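Long-range contacts in uncharacterized protein PA2218 (PDB 2HDW), which is uncharacterised but has an alpha/beta hydrolase fold and is probably a hydrolase: residues G174-C179 / A197-T202; T152-A157 / C179-M184. All coordinates share one frame; numbering follows the deposited sequence.

Interaction 1. Residues G174-C179 / A197-T202; sequences GVIGIC and AVVTST
V175 bonds to both A197 and V199 in a parallel pairing between strands 173-178 and 197-201. Five backbone hydrogen bonds join the segments. V175 N donates to A197 O at 3.3 Å. V199 N donates to V175 O at 3.1 Å. V199 O then accepts from G177 N at 2.9 Å. G177 O takes S201 N at 2.8 Å. The last bond, from C179 N to S201 O, is also 2.8 Å. It carries the pairing past the end of strand 173-178. CA-H...O contacts run between these bonds, among them T200 CA to G177 O at 3.1 Å.

The strands are the two strands of a beta-alpha-beta unit around helix 180-191. C179 follows the first strand, with a positive phi of 53°, consistent with the nucleophile elbow of alpha/beta hydrolases. Its side chain touches H344.

Side chains meet mainly as neighbours on the same face. On the helix 180-191 side, V175 CG2 meets V198 CG2 at 3.7 Å. That V198 branch stands anti to its own backbone N. On the other face, I176 and V199 lie side by side, with I176 CG1 4.2 Å from V199 CB. Helix 356-366 covers this pair with F363 and F362. S201 OG, on the same face, is hydrogen-bonded to Y116 OH.

Interaction 2. Residues T152-A157 / C179-M184; sequences TEDFSA and CGWGGM
F155 and W181 form an offset edge-to-face pair between helices 148-164 and 180-191. The edge of W181 is turned toward F155, and the planes stand at 64°. The two side chains run antiparallel and pass side by side. W181 CE3 lies 3.5 Å from both F155 CD1 and F155 CE1. The carbonyl W181 O sits at the F155 edge, in plane, 3.7 Å from CE1. F130 adds an edge-to-face partner to each ring.

D154 meets the indole farther along its rim. Its carboxylate is nearly coplanar with that ring, at 17°, and OD2 lies 3.8 Å from W181 CH2. OD1 of D154 is held by S133 and N75.

M184 starts toward helix 148-164, and its CG reaches T152 OG1 at 3.8 Å. The chain then bends at chi2 and chi3, and CE comes back over one face of W181, offset toward the rim. T152 OG1 is hydrogen-bonded to P148 O.

No hydrogen bond joins the two segments. The short helix segments run at 75° to each other, 10.2 Å apart at their axes, and large side chains bridge them. This is the packing of neighbouring helices on one face of the central sheet in an alpha/beta hydrolase fold.

From the N terminus, 152-157 on helix 148-164 comes first. The chain then passes through strand 173-178 to C179, which both interactions share. Interaction 2 closes this loop of 21 residues by bringing the start of helix 180-191 back to 152-157. Interaction 1 starts from 174-179, at the end of that span, and closes over the 17 residues of 180-196 when strand 197-201 pairs beside strand 173-178. The segments alternate along the chain, so the two contacts cross. They also touch: F155 CZ lies 3.5 Å from I176 O, and G182 O lies 3.4 Å from T200 CG2. Together they tie two central strands to the two helices packed on one face of the sheet.

Interaction 1. Residues G174-C179 / A197-T202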
loop_
_atom_site.group_PDB
_atom_site.type_symbol
_atom_site.label_atom_id
_atom_site.label_comp_id
_atom_site.label_asym_id
_atom_site.label_seq_id
_atom_site.Cartn_x
_atom_site.Cartn_y
_atom_site.Cartn_z
ATOM N N GLY A 174 3.402 7.155 12.630
ATOM C CA GLY A 174 2.557 5.989 12.476
ATOM C C GLY A 174 2.470 5.676 10.994
ATOM O O GLY A 174 2.962 6.446 10.161
ATOM N N VAL A 175 1.869 4.542 10.651
ATOM C CA VAL A 175 1.713 4.183 9.251
ATOM C C VAL A 175 0.352 3.568 8.975
ATOM O O VAL A 175 -0.264 2.976 9.862
ATOM C CB VAL A 175 2.780 3.171 8.772
ATOM C CG1 VAL A 175 4.163 3.800 8.804
ATOM C CG2 VAL A 175 2.729 1.918 9.624
ATOM N N ILE A 176 -0.123 3.735 7.743
ATOM C CA ILE A 176 -1.389 3.138 7.332
ATOM C C ILE A 176 -1.116 2.299 6.081
ATOM O O ILE A 176 -0.564 2.802 5.097
ATOM C CB ILE A 176 -2.464 4.201 6.988
ATOM C CG1 ILE A 176 -2.845 5.006 8.232
ATOM C CG2 ILE A 176 -3.719 3.503 6.447
ATOM C CD1 ILE A 176 -3.754 6.195 7.937
ATOM N N GLY A 177 -1.490 1.024 6.132
ATOM C CA GLY A 177 -1.292 0.140 4.995
ATOM C C GLY A 177 -2.639 -0.222 4.399
ATOM O O GLY A 177 -3.481 -0.815 5.074
ATOM N N ILE A 178 -2.841 0.133 3.134
ATOM C CA ILE A 178 -4.095 -0.130 2.441
ATOM C C ILE A 178 -3.988 -1.323 1.491
ATOM O O ILE A 178 -2.990 -1.484 0.789
ATOM C CB ILE A 178 -4.533 1.091 1.585
ATOM C CG1 ILE A 178 -4.477 2.377 2.412
ATOM C CG2 ILE A 178 -5.943 0.865 1.051
ATOM C CD1 ILE A 178 -4.603 3.646 1.581
ATOM N N CYS A 179 -5.024 -2.151 1.472
ATOM C CA CYS A 179 -5.056 -3.293 0.573
ATOM C C CYS A 179 -3.787 -4.139 0.727
ATOM O O CYS A 179 -3.411 -4.513 1.840
ATOM C CB CYS A 179 -5.199 -2.771 -0.865
ATOM S SG CYS A 179 -5.716 -3.977 -2.121
ATOM N N ALA A 197 2.657 3.155 15.886
ATOM C CA ALA A 197 1.354 2.508 15.782
ATOM C C ALA A 197 1.085 2.225 14.317
ATOM O O ALA A 197 1.680 2.858 13.447
ATOM C CB ALA A 197 0.266 3.417 16.356
ATOM N N VAL A 198 0.183 1.283 14.048
ATOM C CA VAL A 198 -0.130 0.901 12.680
ATOM C C VAL A 198 -1.597 0.536 12.478
ATOM O O VAL A 198 -2.203 -0.156 13.299
ATOM C CB VAL A 198 0.738 -0.314 12.231
ATOM C CG1 VAL A 198 0.473 -1.514 13.144
ATOM C CG2 VAL A 198 0.433 -0.673 10.781
ATOM N N VAL A 199 -2.147 1.019 11.367
ATOM C CA VAL A 199 -3.525 0.754 10.964
ATOM C C VAL A 199 -3.471 0.118 9.584
ATOM O O VAL A 199 -2.654 0.514 8.760
ATOM C CB VAL A 199 -4.346 2.060 10.817
ATOM C CG1 VAL A 199 -5.624 1.787 10.011
ATOM C CG2 VAL A 199 -4.698 2.613 12.177
ATOM N N THR A 200 -4.318 -0.878 9.335
ATOM C CA THR A 200 -4.377 -1.495 8.016
ATOM C C THR A 200 -5.817 -1.322 7.552
ATOM O O THR A 200 -6.742 -1.363 8.365
ATOM C CB THR A 200 -4.038 -3.007 8.034
ATOM O OG1 THR A 200 -4.940 -3.700 8.907
ATOM C CG2 THR A 200 -2.602 -3.231 8.487
ATOM N N SER A 201 -6.008 -1.104 6.257
ATOM C CA SER A 201 -7.354 -0.934 5.727
ATOM C C SER A 201 -7.616 -1.946 4.613
ATOM O O SER A 201 -6.869 -2.003 3.635
ATOM C CB SER A 201 -7.537 0.493 5.197
ATOM O OG SER A 201 -8.896 0.748 4.876
ATOM N N THR A 202 -8.668 -2.748 4.780
ATOM C CA THR A 202 -9.054 -3.764 3.795
ATOM C C THR A 202 -7.806 -4.436 3.193
ATOM O O THR A 202 -7.638 -4.533 1.973
ATOM C CB THR A 202 -9.964 -3.120 2.687
ATOM O OG1 THR A 202 -10.579 -4.153 1.911
ATOM C CG2 THR A 202 -9.157 -2.195 1.763
#

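Interaction 2. Residues T152-A157 / C179-M184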
loop_
_atom_site.group_PDB
_atom_site.type_symbol
_atom_site.label_atom_id
_atom_site.label_comp_id
_atom_site.label_asym_id
_atom_site.label_seq_id
_atom_site.Cartn_x
_atom_site.Cartn_y
_atom_site.Cartn_z
ATOM N N THR A 152 8.671 -3.822 1.602
ATOM C CA THR A 152 8.629 -3.599 3.043
ATOM C C THR A 152 9.625 -2.471 3.328
ATOM O O THR A 152 9.346 -1.563 4.108
ATOM C CB THR A 152 9.009 -4.880 3.816
ATOM O OG1 THR A 152 7.961 -5.849 3.662
ATOM C CG2 THR A 152 9.211 -4.581 5.292
ATOM N N GLU A 153 10.777 -2.518 2.664
ATOM C CA GLU A 153 11.803 -1.483 2.824
ATOM C C GLU A 153 11.281 -0.098 2.399
ATOM O O GLU A 153 11.584 0.912 3.046
ATOM C CB GLU A 153 13.049 -1.860 2.008
ATOM C CG GLU A 153 14.042 -0.725 1.747
ATOM C CD GLU A 153 14.518 -0.022 3.012
ATOM O OE1 GLU A 153 14.632 -0.679 4.069
ATOM O OE2 GLU A 153 14.798 1.196 2.944
ATOM N N ASP A 154 10.486 -0.050 1.333
ATOM C CA ASP A 154 9.936 1.225 0.852
ATOM C C ASP A 154 9.218 1.980 1.966
ATOM O O ASP A 154 9.330 3.199 2.084
ATOM C CB ASP A 154 8.941 1.006 -0.293
ATOM C CG ASP A 154 9.606 0.593 -1.593
ATOM O OD1 ASP A 154 10.780 0.952 -1.822
ATOM O OD2 ASP A 154 8.935 -0.077 -2.409
ATOM N N PHE A 155 8.471 1.254 2.786
ATOM C CA PHE A 155 7.739 1.873 3.880
ATOM C C PHE A 155 8.683 2.550 4.872
ATOM O O PHE A 155 8.429 3.665 5.315
ATOM C CB PHE A 155 6.889 0.821 4.597
ATOM C CG PHE A 155 5.415 1.095 4.544
ATOM C CD1 PHE A 155 4.518 0.075 4.239
ATOM C CD2 PHE A 155 4.920 2.368 4.828
ATOM C CE1 PHE A 155 3.143 0.315 4.216
ATOM C CE2 PHE A 155 3.545 2.623 4.809
ATOM C CZ PHE A 155 2.653 1.590 4.502
ATOM N N SER A 156 9.772 1.876 5.219
ATOM C CA SER A 156 10.726 2.444 6.159
ATOM C C SER A 156 11.564 3.546 5.513
ATOM O O SER A 156 12.098 4.415 6.203
ATOM C CB SER A 156 11.614 1.343 6.736
ATOM O OG SER A 156 10.870 0.563 7.662
ATOM N N ALA A 157 11.679 3.511 4.189
ATOM C CA ALA A 157 12.416 4.544 3.475
ATOM C C ALA A 157 11.573 5.815 3.553
ATOM O O ALA A 157 12.108 6.925 3.636
ATOM C CB ALA A 157 12.628 4.142 2.021
ATOM N N CYS A 179 -5.024 -2.151 1.472
ATOM C CA CYS A 179 -5.056 -3.293 0.573
ATOM C C CYS A 179 -3.787 -4.139 0.727
ATOM O O CYS A 179 -3.411 -4.513 1.840
ATOM C CB CYS A 179 -5.199 -2.771 -0.865
ATOM S SG CYS A 179 -5.716 -3.977 -2.121
ATOM N N GLY A 180 -3.123 -4.423 -0.390
ATOM C CA GLY A 180 -1.910 -5.221 -0.354
ATOM C C GLY A 180 -0.811 -4.659 0.531
ATOM O O GLY A 180 0.017 -5.404 1.053
ATOM N N TRP A 181 -0.786 -3.342 0.709
ATOM C CA TRP A 181 0.246 -2.757 1.549
ATOM C C TRP A 181 -0.089 -2.813 3.031
ATOM O O TRP A 181 0.702 -2.384 3.883
ATOM C CB TRP A 181 0.550 -1.334 1.100
ATOM C CG TRP A 181 1.449 -1.345 -0.094
ATOM C CD1 TRP A 181 1.114 -1.689 -1.378
ATOM C CD2 TRP A 181 2.858 -1.106 -0.097
ATOM N NE1 TRP A 181 2.237 -1.686 -2.180
ATOM C CE2 TRP A 181 3.320 -1.334 -1.416
ATOM C CE3 TRP A 181 3.780 -0.727 0.889
ATOM C CZ2 TRP A 181 4.664 -1.196 -1.772
ATOM C CZ3 TRP A 181 5.118 -0.588 0.534
ATOM C CH2 TRP A 181 5.546 -0.824 -0.787
ATOM N N GLY A 182 -1.269 -3.348 3.336
ATOM C CA GLY A 182 -1.652 -3.513 4.724
ATOM C C GLY A 182 -0.714 -4.583 5.265
ATOM O O GLY A 182 -0.230 -4.501 6.385
ATOM N N GLY A 183 -0.445 -5.595 4.443
ATOM C CA GLY A 183 0.454 -6.657 4.855
ATOM C C GLY A 183 1.877 -6.140 4.975
ATOM O O GLY A 183 2.599 -6.494 5.907
ATOM N N MET A 184 2.284 -5.295 4.029
ATOM C CA MET A 184 3.628 -4.724 4.048
ATOM C C MET A 184 3.809 -3.780 5.245
ATOM O O MET A 184 4.897 -3.698 5.816
ATOM C CB MET A 184 3.911 -3.967 2.743
ATOM C CG MET A 184 4.930 -4.641 1.793
ATOM S SD MET A 184 4.363 -6.153 0.940
ATOM C CE MET A 184 3.365 -5.424 -0.391
#